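PDB 3TR4: inorganic pyrophosphatase from Coxiella burnetii, which probably hydrolyses inorganic diphosphate to two phosphate ions with the help of divalent metal ions, working as a homohexamer. Local coordinates for residues I20-A25 against C55-V60; A135-F140 against A152-W157. All blocks are in the same frame, centred on the assembly; numbering follows the deposited sequence.

Contact 1. Residues I20-A25 against C55-V60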
loop_
_atom_site.group_PDB
_atom_site.type_symbol
_atom_site.label_atom_id
_atom_site.label_comp_id
_atom_site.label_asym_id
_atom_site.label_seq_id
_atom_site.Cartn_x
_atom_site.Cartn_y
_atom_site.Cartn_z
ATOM N N ILE B 20 -17.187 -10.782 -13.286
ATOM C CA ILE B 20 -17.215 -9.782 -12.234
ATOM C C ILE B 20 -16.197 -10.182 -11.176
ATOM O O ILE B 20 -16.285 -11.259 -10.587
ATOM C CB ILE B 20 -18.614 -9.644 -11.612
ATOM C CG1 ILE B 20 -19.596 -9.084 -12.646
ATOM C CG2 ILE B 20 -18.557 -8.740 -10.388
ATOM C CD1 ILE B 20 -21.043 -9.047 -12.182
ATOM N N ILE B 21 -15.216 -9.318 -10.955
ATOM C CA ILE B 21 -14.133 -9.627 -10.034
ATOM C C ILE B 21 -14.593 -9.454 -8.590
ATOM O O ILE B 21 -15.248 -8.470 -8.253
ATOM C CB ILE B 21 -12.900 -8.749 -10.307
ATOM C CG1 ILE B 21 -12.334 -9.055 -11.698
ATOM C CG2 ILE B 21 -11.837 -8.976 -9.244
ATOM C CD1 ILE B 21 -11.829 -10.477 -11.859
ATOM N N GLU B 22 -14.253 -10.423 -7.747
ATOM C CA GLU B 22 -14.646 -10.391 -6.344
ATOM C C GLU B 22 -13.428 -10.265 -5.434
ATOM O O GLU B 22 -13.498 -9.650 -4.373
ATOM C CB GLU B 22 -15.473 -11.635 -5.993
ATOM C CG GLU B 22 -16.865 -11.647 -6.625
ATOM C CD GLU B 22 -17.609 -12.956 -6.407
ATOM O OE1 GLU B 22 -16.975 -14.029 -6.509
ATOM O OE2 GLU B 22 -18.827 -12.911 -6.133
ATOM N N ILE B 23 -12.308 -10.841 -5.867
ATOM C CA ILE B 23 -11.070 -10.821 -5.094
ATOM C C ILE B 23 -9.892 -10.513 -6.011
ATOM O O ILE B 23 -9.684 -11.210 -7.000
ATOM C CB ILE B 23 -10.803 -12.192 -4.445
ATOM C CG1 ILE B 23 -12.026 -12.669 -3.661
ATOM C CG2 ILE B 23 -9.558 -12.136 -3.567
ATOM C CD1 ILE B 23 -11.899 -14.090 -3.170
ATOM N N PRO B 24 -9.107 -9.478 -5.678
ATOM C CA PRO B 24 -7.980 -9.089 -6.531
ATOM C C PRO B 24 -6.784 -10.007 -6.317
ATOM O O PRO B 24 -6.669 -10.611 -5.249
ATOM C CB PRO B 24 -7.643 -7.693 -6.020
ATOM C CG PRO B 24 -7.963 -7.768 -4.563
ATOM C CD PRO B 24 -9.165 -8.671 -4.445
ATOM N N ALA B 25 -5.909 -10.108 -7.313
ATOM C CA ALA B 25 -4.659 -10.836 -7.149
ATOM C C ALA B 25 -3.911 -10.279 -5.945
ATOM O O ALA B 25 -3.848 -9.064 -5.762
ATOM C CB ALA B 25 -3.796 -10.706 -8.410
ATOM N N CYS B 55 -3.981 -14.934 -8.082
ATOM C CA CYS B 55 -4.532 -14.298 -9.271
ATOM C C CYS B 55 -5.874 -13.682 -8.906
ATOM O O CYS B 55 -6.351 -13.867 -7.787
ATOM C CB CYS B 55 -4.712 -15.320 -10.394
ATOM S SG CYS B 55 -5.755 -16.739 -9.967
ATOM N N ASN B 56 -6.485 -12.945 -9.831
ATOM C CA ASN B 56 -7.813 -12.403 -9.569
ATOM C C ASN B 56 -8.842 -13.518 -9.600
ATOM O O ASN B 56 -8.644 -14.541 -10.256
ATOM C CB ASN B 56 -8.197 -11.311 -10.570
ATOM C CG ASN B 56 -7.127 -10.253 -10.721
ATOM O OD1 ASN B 56 -6.976 -9.369 -9.875
ATOM N ND2 ASN B 56 -6.378 -10.336 -11.810
ATOM N N TYR B 57 -9.944 -13.313 -8.890
ATOM C CA TYR B 57 -10.968 -14.340 -8.764
ATOM C C TYR B 57 -12.345 -13.709 -8.896
ATOM O O TYR B 57 -12.617 -12.663 -8.307
ATOM C CB TYR B 57 -10.824 -15.051 -7.417
ATOM C CG TYR B 57 -11.881 -16.092 -7.120
ATOM C CD1 TYR B 57 -11.718 -17.411 -7.518
ATOM C CD2 TYR B 57 -13.031 -15.759 -6.417
ATOM C CE1 TYR B 57 -12.675 -18.367 -7.236
ATOM C CE2 TYR B 57 -13.995 -16.708 -6.133
ATOM C CZ TYR B 57 -13.813 -18.009 -6.544
ATOM O OH TYR B 57 -14.771 -18.953 -6.261
ATOM N N GLY B 58 -13.214 -14.344 -9.672
ATOM C CA GLY B 58 -14.553 -13.824 -9.870
ATOM C C GLY B 58 -15.509 -14.883 -10.373
ATOM O O GLY B 58 -15.275 -16.075 -10.198
ATOM N N PHE B 59 -16.585 -14.442 -11.012
ATOM C CA PHE B 59 -17.592 -15.352 -11.530
ATOM C C PHE B 59 -18.165 -14.820 -12.835
ATOM O O PHE B 59 -18.036 -13.631 -13.143
ATOM C CB PHE B 59 -18.715 -15.533 -10.508
ATOM C CG PHE B 59 -19.521 -14.285 -10.266
ATOM C CD1 PHE B 59 -19.120 -13.357 -9.319
ATOM C CD2 PHE B 59 -20.674 -14.038 -10.991
ATOM C CE1 PHE B 59 -19.857 -12.207 -9.097
ATOM C CE2 PHE B 59 -21.415 -12.892 -10.774
ATOM C CZ PHE B 59 -21.008 -11.976 -9.828
ATOM N N VAL B 60 -18.790 -15.707 -13.601
ATOM C CA VAL B 60 -19.498 -15.320 -14.815
ATOM C C VAL B 60 -20.966 -15.095 -14.482
ATOM O O VAL B 60 -21.643 -16.019 -14.034
ATOM C CB VAL B 60 -19.414 -16.420 -15.897
ATOM C CG1 VAL B 60 -20.011 -15.930 -17.216
ATOM C CG2 VAL B 60 -17.979 -16.865 -16.090
#
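Ile20-Ala25 and Cys55-Val60 pair as antiparallel neighbours, with a classic beta bulge, in the curled central sheet of the soluble pyrophosphatase fold; most of the touching residues are buried. The bulge is diagnosed by a one-residue shift: Ile21 faces Gly58, whereas Glu22 and Ile23 both face Tyr57. Tyr57 O accepts from both, from Glu22 N at 2.8 Å and from Ile23 N at 3.1 Å, and Tyr57 N returns a bond to Ile23 O. On the other side of the bulge Ile20 and Phe59 form a hydrogen-bonded pair, bonded in both directions. The backbones come close at Gly58, whose CA lies 3.2 Å from Ile20 O in a CA-H...O contact.

Ile20, Ile23, Tyr57 and Phe59 share one face of the sheet. Ile20 lies alongside Phe59, its CB 4.2 Å from the ring centroid in an off-centre CH-pi contact. Ile23 runs beside Tyr57 in the same direction and touches Tyr57 CD2 with CD1. Glu22, in the bulge, reaches between the two rings: its CG meets the Phe59 ring edge in plane, while the carboxylate plane is turned 57° from that ring. Glu22 OE2 comes to 3.2 Å from Phe59 CE1, and OE1 to 4.0 Å from Tyr57 CE2. Glu22 OE2 is held by Tyr34 N of strand 30-35. Tyr57, predicted to bind substrate, packs on Asp72, which with Asp67 and Asp104 binds the manganese ion; its side chain lies about 4 Å from that ion.

Beyond the end of strand 16-23, the side chain of Asn56 takes up the backbone of Ala25, its ND2 held by Thr77 and Val75 and its OD1 also accepting from Val81 N. With Asn56 CG beside its backbone N (chi1 -50°), OD1 accepts from Ala25 N at 2.9 Å, the donor standing 56° out of the amide plane.

Contact 2. Residues A135-F140 against A152-W157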
loop_
_atom_site.group_PDB
_atom_site.type_symbol
_atom_site.label_atom_id
_atom_site.label_comp_id
_atom_site.label_asym_id
_atom_site.label_seq_id
_atom_site.Cartn_x
_atom_site.Cartn_y
_atom_site.Cartn_z
ATOM N N ALA B 135 1.641 -22.989 -8.226
ATOM C CA ALA B 135 1.314 -22.065 -7.147
ATOM C C ALA B 135 -0.196 -21.916 -6.993
ATOM O O ALA B 135 -0.711 -21.855 -5.877
ATOM C CB ALA B 135 1.960 -20.708 -7.398
ATOM N N ILE B 136 -0.904 -21.853 -8.116
ATOM C CA ILE B 136 -2.353 -21.707 -8.090
ATOM C C ILE B 136 -3.027 -22.950 -7.519
ATOM O O ILE B 136 -3.896 -22.844 -6.655
ATOM C CB ILE B 136 -2.921 -21.399 -9.486
ATOM C CG1 ILE B 136 -2.448 -20.020 -9.952
ATOM C CG2 ILE B 136 -4.449 -21.466 -9.466
ATOM C CD1 ILE B 136 -2.802 -19.701 -11.384
ATOM N N SER B 137 -2.621 -24.122 -8.003
ATOM C CA SER B 137 -3.169 -25.385 -7.515
ATOM C C SER B 137 -2.890 -25.562 -6.030
ATOM O O SER B 137 -3.767 -25.959 -5.265
ATOM C CB SER B 137 -2.579 -26.562 -8.289
ATOM O OG SER B 137 -2.763 -26.386 -9.683
ATOM N N HIS B 138 -1.659 -25.267 -5.630
ATOM C CA HIS B 138 -1.271 -25.356 -4.229
ATOM C C HIS B 138 -2.171 -24.482 -3.361
ATOM O O HIS B 138 -2.662 -24.925 -2.322
ATOM C CB HIS B 138 0.190 -24.940 -4.054
ATOM C CG HIS B 138 0.657 -24.965 -2.634
ATOM N ND1 HIS B 138 0.875 -23.817 -1.904
ATOM C CD2 HIS B 138 0.941 -25.998 -1.806
ATOM C CE1 HIS B 138 1.281 -24.140 -0.689
ATOM N NE2 HIS B 138 1.328 -25.458 -0.603
ATOM N N PHE B 139 -2.389 -23.242 -3.792
ATOM C CA PHE B 139 -3.262 -22.334 -3.055
ATOM C C PHE B 139 -4.653 -22.920 -2.817
ATOM O O PHE B 139 -5.156 -22.901 -1.697
ATOM C CB PHE B 139 -3.392 -20.980 -3.761
ATOM C CG PHE B 139 -4.371 -20.047 -3.092
ATOM C CD1 PHE B 139 -5.690 -19.994 -3.507
ATOM C CD2 PHE B 139 -3.972 -19.239 -2.037
ATOM C CE1 PHE B 139 -6.597 -19.147 -2.890
ATOM C CE2 PHE B 139 -4.871 -18.388 -1.415
ATOM C CZ PHE B 139 -6.189 -18.342 -1.842
ATOM N N PHE B 140 -5.281 -23.436 -3.865
ATOM C CA PHE B 140 -6.649 -23.921 -3.717
ATOM C C PHE B 140 -6.741 -25.238 -2.953
ATOM O O PHE B 140 -7.791 -25.579 -2.412
ATOM C CB PHE B 140 -7.371 -23.967 -5.063
ATOM C CG PHE B 140 -7.793 -22.613 -5.544
ATOM C CD1 PHE B 140 -8.893 -21.980 -4.983
ATOM C CD2 PHE B 140 -7.071 -21.952 -6.521
ATOM C CE1 PHE B 140 -9.278 -20.722 -5.404
ATOM C CE2 PHE B 140 -7.452 -20.689 -6.950
ATOM C CZ PHE B 140 -8.557 -20.077 -6.391
ATOM N N ALA B 152 -10.886 -29.290 0.452
ATOM C CA ALA B 152 -10.583 -29.047 -0.950
ATOM C C ALA B 152 -9.608 -30.085 -1.474
ATOM O O ALA B 152 -8.745 -30.577 -0.741
ATOM C CB ALA B 152 -10.020 -27.652 -1.137
ATOM N N LYS B 153 -9.760 -30.417 -2.749
ATOM C CA LYS B 153 -8.871 -31.349 -3.416
ATOM C C LYS B 153 -8.818 -30.982 -4.890
ATOM O O LYS B 153 -9.812 -31.118 -5.605
ATOM C CB LYS B 153 -9.376 -32.783 -3.246
ATOM C CG LYS B 153 -8.538 -33.837 -3.953
ATOM C CD LYS B 153 -7.139 -33.919 -3.372
ATOM C CE LYS B 153 -6.387 -35.121 -3.922
ATOM N NZ LYS B 153 -6.266 -35.079 -5.407
ATOM N N VAL B 154 -7.663 -30.497 -5.335
ATOM C CA VAL B 154 -7.474 -30.164 -6.741
ATOM C C VAL B 154 -7.069 -31.405 -7.523
ATOM O O VAL B 154 -6.120 -32.098 -7.155
ATOM C CB VAL B 154 -6.425 -29.060 -6.926
ATOM C CG1 VAL B 154 -6.151 -28.819 -8.415
ATOM C CG2 VAL B 154 -6.889 -27.785 -6.250
ATOM N N LYS B 155 -7.797 -31.682 -8.601
ATOM C CA LYS B 155 -7.581 -32.891 -9.385
ATOM C C LYS B 155 -6.548 -32.691 -10.497
ATOM O O LYS B 155 -5.764 -33.594 -10.800
ATOM C CB LYS B 155 -8.904 -33.370 -9.983
ATOM C CG LYS B 155 -10.022 -33.529 -8.964
ATOM C CD LYS B 155 -9.645 -34.526 -7.881
ATOM C CE LYS B 155 -10.747 -34.654 -6.837
ATOM N NZ LYS B 155 -12.020 -35.163 -7.418
ATOM N N GLY B 156 -6.551 -31.510 -11.106
ATOM C CA GLY B 156 -5.630 -31.222 -12.190
ATOM C C GLY B 156 -6.136 -30.134 -13.115
ATOM O O GLY B 156 -7.188 -29.541 -12.879
ATOM N N TRP B 157 -5.376 -29.868 -14.171
ATOM C CA TRP B 157 -5.764 -28.881 -15.171
ATOM C C TRP B 157 -6.277 -29.556 -16.441
ATOM O O TRP B 157 -5.674 -30.511 -16.929
ATOM C CB TRP B 157 -4.574 -27.989 -15.520
ATOM C CG TRP B 157 -4.078 -27.186 -14.363
ATOM C CD1 TRP B 157 -3.105 -27.540 -13.475
ATOM C CD2 TRP B 157 -4.530 -25.888 -13.968
ATOM N NE1 TRP B 157 -2.927 -26.544 -12.550
ATOM C CE2 TRP B 157 -3.789 -25.518 -12.831
ATOM C CE3 TRP B 157 -5.489 -25.005 -14.467
ATOM C CZ2 TRP B 157 -3.977 -24.301 -12.183
ATOM C CZ3 TRP B 157 -5.676 -23.799 -13.826
ATOM C CH2 TRP B 157 -4.923 -23.456 -12.694
#
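Helix segment Ala135-Phe140 packs against strand segment Ala152-Trp157, nearly antiparallel at 151°, their axes 8.1 Å apart at closest approach. One polar link joins the two segments: Trp157 NE1 donates to Ser137 OG at 2.9 Å, a weak bond because the angle at the hydrogen is 126°. Ser137 OG lies beside its own backbone N (chi1 -54°) and has its stronger partner within the helix, Leu133 O. Glu141 OE1, on the same helix, accepts from Val154 N, and His138 NE2 is hydrogen-bonded to Asp145 of a neighbouring subunit.

Van der Waals contacts do the rest. Ile136 CG2 reaches the edge of the indole, 3.8 Å from Trp157 CH2, the two side chains crossing at about a right angle. Nearer the other end, Val154 CG2 rests 4.0 Å from Phe140 CB and also approaches Ser137 O. Ala152 CB comes to 3.3 Å from Phe140 O, a buried carbonyl with no hydrogen-bonding partner in the model.

Strand 152-159 pairs antiparallel with strand 86-99, with a classic bulge where Lys155 and Gly156 both face Lys96. Met97 there touches Phe140, Ala152 and Val154, while Ile136 and Phe140 reach Leu74 of strand 72-75, so helix 130-142 lies against the sheet.

From the N terminus, strand 16-23 leads into a long excursion that includes the hairpin 30-35/40-46, and contact 1 closes this loop when strand 56-59 returns beside it. The chain then supplies strands 72-75, 86-99 and 106-111 before helix 130-142; contact 2 closes the much shorter connection from that helix to strand 152-159. The two closures follow in series, neither nested nor crossed, with centres about 17 Å apart. Both reach the same sheet: contact 1 joins two of its strands directly, and contact 2 lays the helix against it. They meet where Tyr57 CD1 packs 4.3 Å from Phe140 CZ, linking the helix to the predicted substrate site.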